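PDB 6BO0: MdbA protein from Corynebacterium matruchotii ATCC 14266, which probably acts as a thiol-disulfide oxidoreductase of the DsbA-like thioredoxin family, helping to form disulfide bonds in exported proteins. Local coordinates for residues A[182-187]-A[193-198]; A[13-18]-A[62-67]; A[28-33]-A[107-112]; A[93-98]-A[127-132]. One frame throughout, in Å; residues are numbered along the deposited sequence.

Interaction 1 of 4, residues A[182-187]-A[193-198]; sequences VFIDGK and ATWPSQ
Val182 and Trp195 form the firm part of a contact between the edge hairpin of the thioredoxin-fold sheet and the chain just beyond it. Strand 181-184 leads through a type I' turn, Ile184 to Lys187, into the short strand 187-188, and the chain then returns so that Trp195 faces the hairpin. Val182 sends CG1 over one face of the indole, 4.0 Å from the centroid of the five-membered ring and 20° off its normal, a clear CH-pi contact. Pro196 CD lies on the opposite face, so the ring is held between a strand methyl and the next residue in sequence. Val41 of strand 39-45 and Met63 of helix 51-68 also pack on the indole.

Toward solvent the fit slackens. Ile184 reaches out with CD1, which meets Trp195 CE3 obliquely at 4.3 Å and approaches Gln198 CB at 3.9 Å. Gln198 is exposed, and its aliphatic base rather than its amide does the touching. The loop itself is fastened from within: Thr194 O accepts from both Ser197 N at 3.0 Å and Ser197 OG at 2.7 Å, the hydroxyl lying in the carbonyl plane.

Interaction 2 of 4, residues A[13-18]-A[62-67]; sequences YNETTA and DMKKLI
Thr17 and Lys64 bring their CA atoms to 7.8 Å, the closest CA pair between the irregular 13-18 segment, on its way from helix 9-12 to strand 20-24, and residues 62-67 of helix 51-68. The gap is bridged by one long side chain. Lys64 leaves its helix with CG anti to the backbone N (chi1 -173°) and stays extended as far as CE, where a final bend at chi4 turns the amino group. Its aliphatic shaft does much of the touching: CE meets Thr17 CG2 at 4.0 Å, the two side chains crossing at about a right angle, while Glu15 slides past in the opposite direction and sets OE1 3.6 Å from Lys64 CD.

The charges of this pair remain apart, with Glu15 OE1 4.5 Å from Lys64 NZ, beyond a salt bridge. Each finds its main partner elsewhere: Glu15 OE2 accepts from Trp110 NE1, and Lys64 NZ pairs with Glu68 OE2, which also accepts from Ala18 N and so ties the loop to the same helix. A water 2.8 Å from Thr16 OG1 is linked weakly to Lys64 NZ. In this surface contact an N-terminal segment lies against the later turns of helix 51-68, whose start carries the Cys-X-X-Cys motif opening with Cys49, probably the redox pair as in other thioredoxin-fold oxidoreductases.

Interaction 3 of 4, residues A[28-33]-A[107-112]; sequences VQLVSD and QVYWNF
Val28 and Tyr109 approach from opposite directions, a strand methyl meeting the flat of an aromatic ring. Val28 CG1 stands over one face of the phenol, displaced toward its rim, 4.2 Å from the centroid and 25° off the normal. Its closest ring atom is Tyr109 CZ, at 3.8 Å, so this CH-pi contact is centred on the hydroxyl-bearing end of the ring.

Leu30, two residues farther along the strand and pointing the same way, serves two aromatic neighbours with its two methyls. CD2 comes to Tyr109 at a slant, 4.2 Å from CD2 of the ring, the two side chains crossing at about a right angle. CD1 instead meets Trp110 at the edge of the indole, near the ring plane, where the six-membered ring offers CZ3 at 4.3 Å. One leucine therefore fills the angle between a tyrosine and a tryptophan that are adjacent in sequence. Tyr109 and Trp110 both carry CG anti to the backbone N, yet the step of one residue round the helix points Tyr109 straight at the strand while the indole reaches it from beside.

The packing is wholly buried and apolar, and the rings span an 11.3 Å separation between the axes of strand 28-31 and helix 107-112, whose directions differ by 112°. Around it, strand 72-78 pairs with the strand and brings Ile76 to Tyr109, Ala101 of helix 89-103 touches both Val28 and Tyr109, and helix 51-68 supplies Ile67 beside Leu30 and Met63 beside Trp110.

Interaction 4 of 4, residues A[93-98]-A[127-132]; sequences AGTAAY and KELKDL
Leu132 has the largest share of this interface, packing against Ala96 and Ala93 on one side of helix 89-103. Its CB faces the methyl of Ala96, CB to CB 4.0 Å, and the two CA atoms come within 6.6 Å, an approach that the small alanine side chain permits. With CG anti to its own carbonyl carbon (chi1 -66°), Leu132 carries CD1 to the turn of helix 89-103 before Ala96, where it rests on backbone rather than side chain, 3.8 Å from Ala93 N.

Leu129, one turn earlier, extends the same apolar face. Its side chain sets out alongside the partner helix rather than at it, but the branched end turns in, and CD2 reaches Thr95 CG2 at 4.3 Å. The threonine offers its methyl here, while its OG1 is hydrogen-bonded to Asn91 O within its own helix.

The start of helix 129-138 is organised by Glu128 at the N-cap. Its N gives a fairly straight bond to Asp131 OD2, 2.9 Å and 155°, using the anti lone pair of that oxygen; this is one half of a capping box. Glu128 OE1 also forms a salt bridge with Lys92 NZ, a polar tie beside the apolar seam. Leu116 of helix 106-118 touches both Ala93 and Leu132, so three helices meet here, consistent with the helical domain inserted into the thioredoxin fold of DsbA-like proteins.

Interactions 2 and 3 are the most closely coupled, with centres 8 Å apart: Asn111 OD1 probably accepts from Glu15 N at 2.9 Å, so segment 13-18 is attached to helix 106-118 as well as to helix 51-68. The latter helix also meets interaction 1, where Trp195 CZ2 lies 3.8 Å from Met63 SD. Interaction 4 joins interaction 3 through Phe112, whose CE2 is 3.8 Å from Ala96 CB. Interactions 1 and 4, centres about 28 Å apart, lie on opposite sides of the chain's centre, one at the sheet edge and the other among helices. Cys49, deposited as S-hydroxycysteine, lies just before helix 51-68, which carries one segment of interaction 2 and packs against interaction 1.

Interaction 1 of 4, residues A[182-187]-A[193-198]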
loop_
_atom_site.group_PDB
_atom_site.type_symbol
_atom_site.label_atom_id
_atom_site.label_comp_id
_atom_site.label_asym_id
_atom_site.label_seq_id
_atom_site.Cartn_x
_atom_site.Cartn_y
_atom_site.Cartn_z
ATOM N N VAL A 182 -8.953 -9.798 1.737
ATOM C CA VAL A 182 -8.414 -10.199 0.453
ATOM C C VAL A 182 -9.479 -10.892 -0.354
ATOM O O VAL A 182 -10.191 -11.767 0.164
ATOM C CB VAL A 182 -7.197 -11.136 0.626
ATOM C CG1 VAL A 182 -6.638 -11.590 -0.713
ATOM C CG2 VAL A 182 -6.141 -10.448 1.469
ATOM N N PHE A 183 -9.570 -10.492 -1.622
ATOM C CA PHE A 183 -10.466 -11.115 -2.589
ATOM C C PHE A 183 -9.635 -11.589 -3.769
ATOM O O PHE A 183 -8.740 -10.878 -4.220
ATOM C CB PHE A 183 -11.535 -10.136 -3.112
ATOM C CG PHE A 183 -12.505 -9.675 -2.080
ATOM C CD1 PHE A 183 -12.114 -8.809 -1.068
ATOM C CD2 PHE A 183 -13.835 -10.055 -2.148
ATOM C CE1 PHE A 183 -13.027 -8.392 -0.120
ATOM C CE2 PHE A 183 -14.734 -9.633 -1.211
ATOM C CZ PHE A 183 -14.335 -8.799 -0.193
ATOM N N ILE A 184 -9.931 -12.786 -4.274
ATOM C CA ILE A 184 -9.335 -13.288 -5.507
ATOM C C ILE A 184 -10.456 -13.465 -6.530
ATOM O O ILE A 184 -11.409 -14.194 -6.276
ATOM C CB ILE A 184 -8.589 -14.625 -5.311
ATOM C CG1 ILE A 184 -7.440 -14.468 -4.295
ATOM C CG2 ILE A 184 -8.082 -15.148 -6.650
ATOM C CD1 ILE A 184 -6.711 -15.750 -3.958
ATOM N N ASP A 185 -10.361 -12.745 -7.638
ATOM C CA ASP A 185 -11.426 -12.708 -8.656
ATOM C C ASP A 185 -12.793 -12.521 -7.999
ATOM O O ASP A 185 -13.775 -13.156 -8.365
ATOM C CB ASP A 185 -11.353 -13.932 -9.551
ATOM C CG ASP A 185 -10.157 -13.874 -10.494
ATOM O OD1 ASP A 185 -9.675 -12.748 -10.822
ATOM O OD2 ASP A 185 -9.693 -14.946 -10.917
ATOM N N GLY A 186 -12.853 -11.599 -7.052
ATOM C CA GLY A 186 -14.091 -11.217 -6.439
ATOM C C GLY A 186 -14.626 -12.091 -5.328
ATOM O O GLY A 186 -15.702 -11.815 -4.808
ATOM N N LYS A 187 -13.892 -13.135 -4.953
ATOM C CA LYS A 187 -14.305 -14.035 -3.882
ATOM C C LYS A 187 -13.415 -13.764 -2.665
ATOM O O LYS A 187 -12.189 -13.814 -2.774
ATOM C CB LYS A 187 -14.162 -15.482 -4.354
ATOM C CG LYS A 187 -15.135 -15.882 -5.456
ATOM C CD LYS A 187 -15.071 -17.381 -5.704
ATOM C CE LYS A 187 -15.936 -17.809 -6.873
ATOM N NZ LYS A 187 -15.692 -19.237 -7.225
ATOM N N ALA A 193 -3.723 -14.974 5.383
ATOM C CA ALA A 193 -2.292 -15.161 5.570
ATOM C C ALA A 193 -1.701 -16.137 4.574
ATOM O O ALA A 193 -0.488 -16.091 4.347
ATOM C CB ALA A 193 -2.010 -15.636 6.989
ATOM N N THR A 194 -2.532 -17.021 3.993
ATOM C CA THR A 194 -2.056 -18.001 3.030
ATOM C C THR A 194 -2.642 -17.767 1.637
ATOM O O THR A 194 -2.616 -18.667 0.795
ATOM C CB THR A 194 -2.344 -19.446 3.517
ATOM O OG1 THR A 194 -3.757 -19.641 3.572
ATOM C CG2 THR A 194 -1.749 -19.725 4.908
ATOM N N TRP A 195 -3.132 -16.556 1.344
ATOM C CA TRP A 195 -3.740 -16.369 0.031
ATOM C C TRP A 195 -2.813 -16.684 -1.145
ATOM O O TRP A 195 -3.284 -17.205 -2.141
ATOM C CB TRP A 195 -4.426 -14.996 -0.118
ATOM C CG TRP A 195 -3.523 -13.825 -0.414
ATOM C CD1 TRP A 195 -3.118 -12.867 0.468
ATOM C CD2 TRP A 195 -2.917 -13.477 -1.675
ATOM N NE1 TRP A 195 -2.325 -11.953 -0.141
ATOM C CE2 TRP A 195 -2.165 -12.307 -1.459
ATOM C CE3 TRP A 195 -2.931 -14.030 -2.961
ATOM C CZ2 TRP A 195 -1.442 -11.694 -2.486
ATOM C CZ3 TRP A 195 -2.210 -13.444 -3.954
ATOM C CH2 TRP A 195 -1.473 -12.283 -3.724
ATOM N N PRO A 196 -1.494 -16.402 -1.045
ATOM C CA PRO A 196 -0.667 -16.701 -2.211
ATOM C C PRO A 196 -0.693 -18.195 -2.588
ATOM O O PRO A 196 -0.582 -18.527 -3.765
ATOM C CB PRO A 196 0.720 -16.227 -1.778
ATOM C CG PRO A 196 0.404 -15.057 -0.878
ATOM C CD PRO A 196 -0.729 -15.622 -0.055
ATOM N N SER A 197 -0.887 -19.064 -1.603
ATOM C CA SER A 197 -0.946 -20.495 -1.854
ATOM C C SER A 197 -2.188 -20.911 -2.645
ATOM O O SER A 197 -2.284 -22.058 -3.068
ATOM C CB SER A 197 -0.863 -21.286 -0.541
ATOM O OG SER A 197 -2.030 -21.191 0.235
ATOM N N GLN A 198 -3.150 -20.019 -2.819
ATOM C CA GLN A 198 -4.306 -20.305 -3.706
ATOM C C GLN A 198 -4.008 -20.145 -5.163
ATOM O O GLN A 198 -4.797 -20.570 -5.994
ATOM C CB GLN A 198 -5.434 -19.369 -3.374
ATOM C CG GLN A 198 -5.793 -19.461 -1.929
ATOM C CD GLN A 198 -7.219 -19.690 -1.636
ATOM O OE1 GLN A 198 -8.069 -19.874 -2.529
ATOM N NE2 GLN A 198 -7.515 -19.681 -0.370
#

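Interaction 2 of 4, residues A[13-18]-A[62-67]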
loop_
_atom_site.group_PDB
_atom_site.type_symbol
_atom_site.label_atom_id
_atom_site.label_comp_id
_atom_site.label_asym_id
_atom_site.label_seq_id
_atom_site.Cartn_x
_atom_site.Cartn_y
_atom_site.Cartn_z
ATOM N N TYR A 13 15.086 -1.212 3.329
ATOM C CA TYR A 13 13.952 -1.263 2.434
ATOM C C TYR A 13 14.424 -0.958 1.023
ATOM O O TYR A 13 14.230 0.134 0.506
ATOM C CB TYR A 13 12.876 -0.287 2.929
ATOM C CG TYR A 13 12.475 -0.588 4.362
ATOM C CD1 TYR A 13 11.761 -1.730 4.678
ATOM C CD2 TYR A 13 12.828 0.265 5.393
ATOM C CE1 TYR A 13 11.430 -2.036 5.990
ATOM C CE2 TYR A 13 12.486 -0.020 6.698
ATOM C CZ TYR A 13 11.786 -1.172 6.993
ATOM O OH TYR A 13 11.458 -1.452 8.301
ATOM N N ASN A 14 15.058 -1.964 0.417
ATOM C CA ASN A 14 15.764 -1.769 -0.830
ATOM C C ASN A 14 15.620 -2.924 -1.786
ATOM O O ASN A 14 16.558 -3.294 -2.486
ATOM C CB ASN A 14 17.246 -1.502 -0.565
ATOM C CG ASN A 14 17.944 -0.900 -1.758
ATOM O OD1 ASN A 14 17.424 0.004 -2.429
ATOM N ND2 ASN A 14 19.130 -1.401 -2.036
ATOM N N GLU A 15 14.427 -3.479 -1.827
ATOM C CA GLU A 15 14.130 -4.525 -2.780
ATOM C C GLU A 15 14.002 -3.996 -4.185
ATOM O O GLU A 15 13.663 -2.827 -4.390
ATOM C CB GLU A 15 12.825 -5.167 -2.421
ATOM C CG GLU A 15 12.879 -5.945 -1.140
ATOM C CD GLU A 15 11.579 -6.664 -0.948
ATOM O OE1 GLU A 15 11.401 -7.691 -1.630
ATOM O OE2 GLU A 15 10.725 -6.152 -0.181
ATOM N N THR A 16 14.316 -4.860 -5.149
ATOM C CA THR A 16 14.092 -4.561 -6.541
ATOM C C THR A 16 12.751 -5.089 -6.941
ATOM O O THR A 16 12.257 -6.062 -6.342
ATOM C CB THR A 16 15.111 -5.264 -7.413
ATOM O OG1 THR A 16 15.079 -6.668 -7.106
ATOM C CG2 THR A 16 16.491 -4.674 -7.160
ATOM N N THR A 17 12.127 -4.445 -7.908
ATOM C CA THR A 17 10.835 -4.875 -8.413
ATOM C C THR A 17 10.898 -5.015 -9.917
ATOM O O THR A 17 11.744 -4.396 -10.590
ATOM C CB THR A 17 9.737 -3.867 -8.037
ATOM O OG1 THR A 17 10.086 -2.573 -8.514
ATOM C CG2 THR A 17 9.568 -3.775 -6.493
ATOM N N ALA A 18 10.039 -5.876 -10.443
ATOM C CA ALA A 18 9.881 -6.065 -11.901
ATOM C C ALA A 18 8.388 -6.083 -12.196
ATOM O O ALA A 18 7.853 -7.055 -12.730
ATOM C CB ALA A 18 10.566 -7.332 -12.408
ATOM N N ASP A 62 5.948 -13.679 -1.322
ATOM C CA ASP A 62 5.227 -14.551 -2.223
ATOM C C ASP A 62 4.383 -13.720 -3.185
ATOM O O ASP A 62 4.287 -14.026 -4.375
ATOM C CB ASP A 62 4.372 -15.555 -1.458
ATOM C CG ASP A 62 5.196 -16.657 -0.792
ATOM O OD1 ASP A 62 6.387 -16.896 -1.149
ATOM O OD2 ASP A 62 4.616 -17.316 0.087
ATOM N N MET A 63 3.777 -12.656 -2.658
ATOM C CA MET A 63 2.984 -11.750 -3.499
ATOM C C MET A 63 3.855 -11.133 -4.607
ATOM O O MET A 63 3.432 -11.034 -5.773
ATOM C CB MET A 63 2.331 -10.691 -2.614
ATOM C CG MET A 63 1.626 -9.618 -3.399
ATOM S SD MET A 63 0.601 -8.533 -2.404
ATOM C CE MET A 63 1.818 -7.509 -1.629
ATOM N N LYS A 64 5.018 -10.626 -4.219
ATOM C CA LYS A 64 5.902 -9.968 -5.184
ATOM C C LYS A 64 6.234 -10.880 -6.375
ATOM O O LYS A 64 6.170 -10.486 -7.542
ATOM C CB LYS A 64 7.173 -9.538 -4.500
ATOM C CG LYS A 64 8.095 -8.703 -5.342
ATOM C CD LYS A 64 9.279 -8.282 -4.489
ATOM C CE LYS A 64 10.333 -7.559 -5.273
ATOM N NZ LYS A 64 11.193 -8.476 -6.075
ATOM N N LYS A 65 6.520 -12.130 -6.072
ATOM C CA LYS A 65 6.847 -13.076 -7.124
ATOM C C LYS A 65 5.658 -13.365 -8.033
ATOM O O LYS A 65 5.801 -13.410 -9.260
ATOM C CB LYS A 65 7.382 -14.365 -6.534
ATOM C CG LYS A 65 7.754 -15.382 -7.620
ATOM C CD LYS A 65 8.667 -16.501 -7.140
ATOM C CE LYS A 65 8.848 -17.583 -8.205
ATOM N NZ LYS A 65 9.357 -17.053 -9.493
ATOM N N LEU A 66 4.484 -13.566 -7.435
ATOM C CA LEU A 66 3.293 -13.785 -8.229
ATOM C C LEU A 66 3.031 -12.606 -9.170
ATOM O O LEU A 66 2.625 -12.802 -10.311
ATOM C CB LEU A 66 2.082 -14.057 -7.336
ATOM C CG LEU A 66 2.113 -15.364 -6.539
ATOM C CD1 LEU A 66 0.946 -15.370 -5.592
ATOM C CD2 LEU A 66 2.094 -16.589 -7.442
ATOM N N ILE A 67 3.236 -11.378 -8.683
ATOM C CA ILE A 67 3.038 -10.207 -9.546
ATOM C C ILE A 67 4.070 -10.221 -10.690
ATOM O O ILE A 67 3.757 -10.092 -11.884
ATOM C CB ILE A 67 3.181 -8.883 -8.768
ATOM C CG1 ILE A 67 2.114 -8.751 -7.674
ATOM C CG2 ILE A 67 3.034 -7.686 -9.743
ATOM C CD1 ILE A 67 2.413 -7.672 -6.660
HETATM O O HOH W 1 14.235 -9.264 -6.379
#

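Interaction 3 of 4, residues A[28-33]-A[107-112]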
loop_
_atom_site.group_PDB
_atom_site.type_symbol
_atom_site.label_atom_id
_atom_site.label_comp_id
_atom_site.label_asym_id
_atom_site.label_seq_id
_atom_site.Cartn_x
_atom_site.Cartn_y
_atom_site.Cartn_z
ATOM N N VAL A 28 -4.337 1.052 -6.159
ATOM C CA VAL A 28 -2.988 1.033 -6.669
ATOM C C VAL A 28 -2.785 -0.340 -7.297
ATOM O O VAL A 28 -2.776 -1.356 -6.587
ATOM C CB VAL A 28 -1.936 1.333 -5.569
ATOM C CG1 VAL A 28 -0.544 1.141 -6.130
ATOM C CG2 VAL A 28 -2.109 2.731 -4.987
ATOM N N GLN A 29 -2.682 -0.360 -8.625
ATOM C CA GLN A 29 -2.604 -1.606 -9.379
ATOM C C GLN A 29 -1.146 -1.934 -9.630
ATOM O O GLN A 29 -0.403 -1.131 -10.208
ATOM C CB GLN A 29 -3.347 -1.426 -10.716
ATOM C CG GLN A 29 -3.318 -2.627 -11.662
ATOM C CD GLN A 29 -3.587 -2.228 -13.121
ATOM O OE1 GLN A 29 -2.658 -1.960 -13.903
ATOM N NE2 GLN A 29 -4.844 -2.117 -13.468
ATOM N N LEU A 30 -0.772 -3.140 -9.225
ATOM C CA LEU A 30 0.546 -3.687 -9.457
ATOM C C LEU A 30 0.404 -4.883 -10.380
ATOM O O LEU A 30 -0.264 -5.866 -10.060
ATOM C CB LEU A 30 1.193 -4.130 -8.140
ATOM C CG LEU A 30 1.165 -3.074 -7.022
ATOM C CD1 LEU A 30 1.799 -3.674 -5.765
ATOM C CD2 LEU A 30 1.907 -1.801 -7.423
ATOM N N VAL A 31 1.065 -4.821 -11.517
ATOM C CA VAL A 31 0.909 -5.852 -12.554
ATOM C C VAL A 31 2.136 -5.778 -13.430
ATOM O O VAL A 31 2.708 -4.705 -13.634
ATOM C CB VAL A 31 -0.383 -5.691 -13.390
ATOM C CG1 VAL A 31 -0.291 -4.548 -14.383
ATOM C CG2 VAL A 31 -0.719 -6.983 -14.101
ATOM N N SER A 32 2.564 -6.923 -13.931
ATOM C CA SER A 32 3.682 -6.910 -14.826
ATOM C C SER A 32 3.280 -7.110 -16.265
ATOM O O SER A 32 2.165 -7.531 -16.582
ATOM C CB SER A 32 4.711 -7.907 -14.406
ATOM O OG SER A 32 4.354 -9.158 -14.907
ATOM N N ASP A 33 4.210 -6.785 -17.151
ATOM C CA ASP A 33 4.047 -7.032 -18.580
ATOM C C ASP A 33 3.881 -8.526 -18.913
ATOM O O ASP A 33 3.425 -8.864 -19.994
ATOM C CB ASP A 33 5.250 -6.490 -19.359
ATOM C CG ASP A 33 5.304 -4.965 -19.413
ATOM O OD1 ASP A 33 4.350 -4.271 -18.982
ATOM O OD2 ASP A 33 6.326 -4.441 -19.916
ATOM N N GLN A 107 9.230 0.485 -7.667
ATOM C CA GLN A 107 10.212 0.070 -6.703
ATOM C C GLN A 107 10.142 0.941 -5.420
ATOM O O GLN A 107 10.217 0.438 -4.280
ATOM C CB GLN A 107 11.596 0.107 -7.313
ATOM C CG GLN A 107 12.635 -0.407 -6.380
ATOM C CD GLN A 107 13.895 -0.743 -7.123
ATOM O OE1 GLN A 107 14.944 -0.182 -6.855
ATOM N NE2 GLN A 107 13.789 -1.628 -8.107
ATOM N N VAL A 108 10.074 2.253 -5.602
ATOM C CA VAL A 108 9.988 3.148 -4.452
ATOM C C VAL A 108 8.673 2.908 -3.715
ATOM O O VAL A 108 8.645 2.860 -2.479
ATOM C CB VAL A 108 10.172 4.611 -4.894
ATOM C CG1 VAL A 108 9.980 5.554 -3.716
ATOM C CG2 VAL A 108 11.538 4.825 -5.481
ATOM N N TYR A 109 7.587 2.731 -4.460
ATOM C CA TYR A 109 6.300 2.435 -3.841
ATOM C C TYR A 109 6.374 1.174 -2.975
ATOM O O TYR A 109 5.937 1.164 -1.821
ATOM C CB TYR A 109 5.202 2.288 -4.900
ATOM C CG TYR A 109 3.909 1.837 -4.265
ATOM C CD1 TYR A 109 3.143 2.693 -3.496
ATOM C CD2 TYR A 109 3.490 0.530 -4.363
ATOM C CE1 TYR A 109 1.979 2.267 -2.863
ATOM C CE2 TYR A 109 2.343 0.080 -3.719
ATOM C CZ TYR A 109 1.589 0.948 -2.983
ATOM O OH TYR A 109 0.460 0.477 -2.364
ATOM N N TRP A 110 6.895 0.099 -3.555
ATOM C CA TRP A 110 6.956 -1.172 -2.855
ATOM C C TRP A 110 7.753 -1.061 -1.560
ATOM O O TRP A 110 7.320 -1.522 -0.494
ATOM C CB TRP A 110 7.587 -2.218 -3.782
ATOM C CG TRP A 110 7.696 -3.551 -3.168
ATOM C CD1 TRP A 110 8.771 -4.068 -2.499
ATOM C CD2 TRP A 110 6.682 -4.538 -3.096
ATOM N NE1 TRP A 110 8.493 -5.326 -2.029
ATOM C CE2 TRP A 110 7.214 -5.638 -2.389
ATOM C CE3 TRP A 110 5.381 -4.616 -3.571
ATOM C CZ2 TRP A 110 6.475 -6.779 -2.146
ATOM C CZ3 TRP A 110 4.660 -5.764 -3.327
ATOM C CH2 TRP A 110 5.210 -6.817 -2.630
ATOM N N ASN A 111 8.926 -0.455 -1.655
ATOM C CA ASN A 111 9.766 -0.305 -0.479
ATOM C C ASN A 111 9.159 0.631 0.575
ATOM O O ASN A 111 9.266 0.378 1.778
ATOM C CB ASN A 111 11.179 0.126 -0.860
ATOM C CG ASN A 111 11.973 -0.992 -1.482
ATOM O OD1 ASN A 111 12.052 -2.073 -0.916
ATOM N ND2 ASN A 111 12.534 -0.756 -2.658
ATOM N N PHE A 112 8.487 1.692 0.129
ATOM C CA PHE A 112 7.833 2.617 1.049
ATOM C C PHE A 112 6.666 1.940 1.763
ATOM O O PHE A 112 6.499 2.100 2.973
ATOM C CB PHE A 112 7.392 3.866 0.301
ATOM C CG PHE A 112 7.017 5.019 1.187
ATOM C CD1 PHE A 112 7.979 5.863 1.680
ATOM C CD2 PHE A 112 5.697 5.273 1.506
ATOM C CE1 PHE A 112 7.645 6.947 2.474
ATOM C CE2 PHE A 112 5.350 6.381 2.269
ATOM C CZ PHE A 112 6.340 7.198 2.759
#

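Interaction 4 of 4, residues A[93-98]-A[127-132]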
loop_
_atom_site.group_PDB
_atom_site.type_symbol
_atom_site.label_atom_id
_atom_site.label_comp_id
_atom_site.label_asym_id
_atom_site.label_seq_id
_atom_site.Cartn_x
_atom_site.Cartn_y
_atom_site.Cartn_z
ATOM N N ALA A 93 0.040 8.569 6.169
ATOM C CA ALA A 93 0.781 7.471 5.556
ATOM C C ALA A 93 0.158 7.060 4.232
ATOM O O ALA A 93 0.873 6.841 3.253
ATOM C CB ALA A 93 0.864 6.292 6.509
ATOM N N GLY A 94 -1.176 6.958 4.203
ATOM C CA GLY A 94 -1.830 6.586 2.979
ATOM C C GLY A 94 -1.626 7.604 1.875
ATOM O O GLY A 94 -1.370 7.243 0.722
ATOM N N THR A 95 -1.714 8.894 2.213
ATOM C CA THR A 95 -1.467 9.941 1.219
ATOM C C THR A 95 -0.053 9.862 0.681
ATOM O O THR A 95 0.193 10.009 -0.515
ATOM C CB THR A 95 -1.752 11.325 1.838
ATOM O OG1 THR A 95 -3.143 11.444 2.112
ATOM C CG2 THR A 95 -1.380 12.441 0.890
ATOM N N ALA A 96 0.909 9.695 1.583
ATOM C CA ALA A 96 2.293 9.609 1.140
ATOM C C ALA A 96 2.517 8.435 0.188
ATOM O O ALA A 96 3.112 8.604 -0.877
ATOM C CB ALA A 96 3.226 9.490 2.332
ATOM N N ALA A 97 2.034 7.253 0.567
ATOM C CA ALA A 97 2.209 6.087 -0.278
ATOM C C ALA A 97 1.487 6.241 -1.615
ATOM O O ALA A 97 2.009 5.828 -2.661
ATOM C CB ALA A 97 1.750 4.836 0.438
ATOM N N TYR A 98 0.299 6.855 -1.591
ATOM C CA TYR A 98 -0.483 7.081 -2.805
ATOM C C TYR A 98 0.233 8.009 -3.762
ATOM O O TYR A 98 0.216 7.817 -4.978
ATOM C CB TYR A 98 -1.864 7.641 -2.440
ATOM C CG TYR A 98 -2.706 8.023 -3.614
ATOM C CD1 TYR A 98 -3.400 7.068 -4.335
ATOM C CD2 TYR A 98 -2.792 9.352 -4.022
ATOM C CE1 TYR A 98 -4.147 7.416 -5.449
ATOM C CE2 TYR A 98 -3.534 9.702 -5.125
ATOM C CZ TYR A 98 -4.218 8.722 -5.830
ATOM O OH TYR A 98 -4.975 9.087 -6.924
ATOM N N LYS A 127 4.613 10.972 12.711
ATOM C CA LYS A 127 5.143 11.451 11.432
ATOM C C LYS A 127 4.122 12.342 10.747
ATOM O O LYS A 127 3.011 11.914 10.448
ATOM C CB LYS A 127 5.504 10.281 10.507
ATOM C CG LYS A 127 6.562 9.351 11.042
ATOM C CD LYS A 127 7.899 10.016 11.231
ATOM C CE LYS A 127 8.852 9.065 11.932
ATOM N NZ LYS A 127 10.120 9.758 12.305
ATOM N N GLU A 128 4.510 13.585 10.499
ATOM C CA GLU A 128 3.719 14.465 9.677
ATOM C C GLU A 128 4.076 14.216 8.206
ATOM O O GLU A 128 5.047 13.508 7.906
ATOM C CB GLU A 128 3.942 15.923 10.068
ATOM C CG GLU A 128 3.510 16.225 11.499
ATOM C CD GLU A 128 2.040 15.906 11.759
ATOM O OE1 GLU A 128 1.162 16.142 10.909
ATOM O OE2 GLU A 128 1.758 15.439 12.867
ATOM N N LEU A 129 3.326 14.834 7.298
ATOM C CA LEU A 129 3.633 14.674 5.890
ATOM C C LEU A 129 5.071 15.065 5.573
ATOM O O LEU A 129 5.711 14.414 4.753
ATOM C CB LEU A 129 2.658 15.477 5.048
ATOM C CG LEU A 129 1.263 14.856 4.957
ATOM C CD1 LEU A 129 0.312 15.867 4.359
ATOM C CD2 LEU A 129 1.255 13.570 4.140
ATOM N N LYS A 130 5.611 16.116 6.200
ATOM C CA LYS A 130 6.999 16.486 5.891
ATOM C C LYS A 130 7.986 15.380 6.290
ATOM O O LYS A 130 9.030 15.218 5.665
ATOM C CB LYS A 130 7.386 17.805 6.582
ATOM C CG LYS A 130 7.385 17.791 8.105
ATOM C CD LYS A 130 7.589 19.161 8.712
ATOM C CE LYS A 130 7.778 19.028 10.205
ATOM N NZ LYS A 130 9.114 18.439 10.482
ATOM N N ASP A 131 7.669 14.657 7.356
ATOM C CA ASP A 131 8.517 13.572 7.833
ATOM C C ASP A 131 8.429 12.368 6.898
ATOM O O ASP A 131 9.435 11.717 6.583
ATOM C CB ASP A 131 8.126 13.167 9.261
ATOM C CG ASP A 131 8.184 14.324 10.218
ATOM O OD1 ASP A 131 9.255 14.959 10.297
ATOM O OD2 ASP A 131 7.149 14.630 10.841
ATOM N N LEU A 132 7.216 12.054 6.478
ATOM C CA LEU A 132 7.002 11.006 5.483
ATOM C C LEU A 132 7.686 11.341 4.170
ATOM O O LEU A 132 8.234 10.459 3.512
ATOM C CB LEU A 132 5.514 10.765 5.312
ATOM C CG LEU A 132 4.833 10.193 6.535
ATOM C CD1 LEU A 132 3.321 10.391 6.470
ATOM C CD2 LEU A 132 5.149 8.727 6.702
#